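Local coordinates for protein putative Glycerophosphoryl diester phosphodiesterase (Silicibacter pomeroyi, PDB 3L12) that is a putative member of the glycerophosphoryl diester phosphodiesterase family, with a TIM-barrel fold and a bound magnesium ion, at residues L208-E213 and C250-D255. Numbering follows the deposited sequence.
Sequences LSQLPE and CPYFLD
Beyond CB, the Gln210 and Tyr252 side chains run alongside one another, pointing the same way, with Gln210 CG 3.8 Å from Tyr252 CB; each has CG anti to its own backbone N (chi1 -179° and -178°). The extended Gln210 chain carries its amide over one face of the phenol ring: Gln210 NE2 sits above the ring centre, 3.5 Å from Tyr252 CG, with the amide and ring planes turned 56° apart. Phe253 CD1 lies over the opposite face, toward the rim, and Trp274 meets the ring edge-to-face.

Asp255 and Leu211 instead pass one another running in opposing directions. Leu211 N donates to Asp255 OD2 at 2.9 Å, approaching from above the carboxylate plane, while Leu211 CG packs 3.6 Å from Asp255 CG. Two waters donate to this carboxylate, one to OD2 and one to OD1; the first also hydrogen-bonds Ser209 OG, which is held by Trp249 NE1 as well, and the second reaches Leu211 O.

Before the chains diverge, they pair in parallel: Ser209 N donates to Cys250 O (3.1 Å), and Tyr252 N to Ser209 O (3.0 Å). Leu208 CD2 touches Cys250 CB at 3.8 Å; the nearest atom of the Leu208 side chain is about 6 Å from the magnesium ion bound by Glu50, Asp52 and Glu149. The contact thus joins the C-terminal ends of adjacent parallel strands 205-209 and 248-251, the end of the TIM barrel where the magnesium ion lies.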
loop_
_atom_site.group_PDB
_atom_site.type_symbol
_atom_site.label_atom_id
_atom_site.label_comp_id
_atom_site.label_asym_id
_atom_site.label_seq_id
_atom_site.Cartn_x
_atom_site.Cartn_y
_atom_site.Cartn_z
ATOM N N LEU A 208 8.800 -4.281 25.845
ATOM C CA LEU A 208 9.739 -3.774 24.881
ATOM C C LEU A 208 11.089 -3.612 25.553
ATOM O O LEU A 208 11.185 -3.191 26.744
ATOM C CB LEU A 208 9.322 -2.390 24.362
ATOM C CG LEU A 208 8.193 -2.459 23.354
ATOM C CD1 LEU A 208 7.438 -1.126 23.164
ATOM C CD2 LEU A 208 8.833 -2.905 22.023
ATOM N N SER A 209 12.140 -3.853 24.782
ATOM C CA SER A 209 13.504 -3.551 25.241
ATOM C C SER A 209 14.348 -3.099 24.041
ATOM O O SER A 209 14.083 -3.474 22.883
ATOM C CB SER A 209 14.153 -4.760 25.923
ATOM O OG SER A 209 14.300 -5.825 24.995
ATOM N N GLN A 210 15.334 -2.266 24.317
ATOM C CA GLN A 210 16.292 -1.812 23.308
ATOM C C GLN A 210 17.596 -1.429 24.052
ATOM O O GLN A 210 17.581 -0.557 24.916
ATOM C CB GLN A 210 15.749 -0.656 22.488
ATOM C CG GLN A 210 16.740 -0.172 21.409
ATOM C CD GLN A 210 16.191 0.911 20.577
ATOM O OE1 GLN A 210 15.511 1.808 21.079
ATOM N NE2 GLN A 210 16.467 0.866 19.285
ATOM N N LEU A 211 18.697 -2.095 23.737
ATOM C CA LEU A 211 19.970 -1.846 24.439
ATOM C C LEU A 211 20.516 -0.508 24.014
ATOM O O LEU A 211 20.305 -0.083 22.869
ATOM C CB LEU A 211 20.972 -2.942 24.146
ATOM C CG LEU A 211 20.588 -4.347 24.632
ATOM C CD1 LEU A 211 21.632 -5.359 24.203
ATOM C CD2 LEU A 211 20.390 -4.414 26.097
ATOM N N PRO A 212 21.191 0.190 24.949
ATOM C CA PRO A 212 21.787 1.481 24.623
ATOM C C PRO A 212 22.833 1.308 23.535
ATOM O O PRO A 212 22.919 2.138 22.638
ATOM C CB PRO A 212 22.441 1.934 25.940
ATOM C CG PRO A 212 22.073 0.929 26.982
ATOM C CD PRO A 212 21.532 -0.284 26.300
ATOM N N GLU A 213 23.602 0.222 23.641
ATOM C CA GLU A 213 24.647 -0.156 22.687
ATOM C C GLU A 213 24.126 -0.193 21.243
ATOM O O GLU A 213 24.007 0.851 20.580
ATOM C CB GLU A 213 25.200 -1.529 23.081
ATOM N N CYS A 250 9.807 -8.219 23.678
ATOM C CA CYS A 250 9.908 -7.600 22.356
ATOM C C CYS A 250 11.158 -6.783 22.230
ATOM O O CYS A 250 11.163 -5.578 22.366
ATOM C CB CYS A 250 8.693 -6.729 22.013
ATOM S SG CYS A 250 7.164 -7.722 21.927
ATOM N N PRO A 251 12.276 -7.465 21.974
ATOM C CA PRO A 251 13.541 -6.774 21.793
ATOM C C PRO A 251 13.778 -6.199 20.417
ATOM O O PRO A 251 13.329 -6.762 19.379
ATOM C CB PRO A 251 14.556 -7.874 22.002
ATOM C CG PRO A 251 13.860 -9.102 21.465
ATOM C CD PRO A 251 12.400 -8.922 21.825
ATOM N N TYR A 252 14.495 -5.089 20.394
ATOM C CA TYR A 252 14.924 -4.482 19.155
ATOM C C TYR A 252 15.788 -5.523 18.409
ATOM O O TYR A 252 16.560 -6.265 19.028
ATOM C CB TYR A 252 15.724 -3.239 19.440
ATOM C CG TYR A 252 16.171 -2.501 18.203
ATOM C CD1 TYR A 252 15.249 -1.899 17.374
ATOM C CD2 TYR A 252 17.527 -2.331 17.934
ATOM C CE1 TYR A 252 15.655 -1.193 16.246
ATOM C CE2 TYR A 252 17.935 -1.620 16.810
ATOM C CZ TYR A 252 16.989 -1.071 15.984
ATOM O OH TYR A 252 17.392 -0.365 14.859
ATOM N N PHE A 253 15.643 -5.567 17.095
ATOM C CA PHE A 253 16.239 -6.697 16.350
ATOM C C PHE A 253 17.765 -6.803 16.441
ATOM O O PHE A 253 18.286 -7.901 16.366
ATOM C CB PHE A 253 15.756 -6.736 14.897
ATOM C CG PHE A 253 16.407 -5.726 14.000
ATOM C CD1 PHE A 253 15.939 -4.455 13.940
ATOM C CD2 PHE A 253 17.467 -6.074 13.187
ATOM C CE1 PHE A 253 16.499 -3.489 13.110
ATOM C CE2 PHE A 253 18.044 -5.098 12.384
ATOM C CZ PHE A 253 17.541 -3.832 12.331
ATOM N N LEU A 254 18.471 -5.699 16.613
ATOM C CA LEU A 254 19.954 -5.787 16.744
ATOM C C LEU A 254 20.367 -6.414 18.030
ATOM O O LEU A 254 21.540 -6.789 18.184
ATOM C CB LEU A 254 20.609 -4.418 16.613
ATOM C CG LEU A 254 20.553 -3.802 15.225
ATOM C CD1 LEU A 254 21.234 -2.457 15.187
ATOM C CD2 LEU A 254 21.160 -4.766 14.249
ATOM N N ASP A 255 19.419 -6.575 18.965
ATOM C CA ASP A 255 19.742 -7.130 20.267
ATOM C C ASP A 255 19.443 -8.616 20.352
ATOM O O ASP A 255 19.714 -9.235 21.356
ATOM C CB ASP A 255 18.907 -6.450 21.387
ATOM C CG ASP A 255 19.019 -4.952 21.413
ATOM O OD1 ASP A 255 19.984 -4.351 20.866
ATOM O OD2 ASP A 255 18.136 -4.335 22.057
HETATM O O HOH W 1 16.815 -5.877 23.885
HETATM O O HOH W 2 20.198 -1.513 20.559
#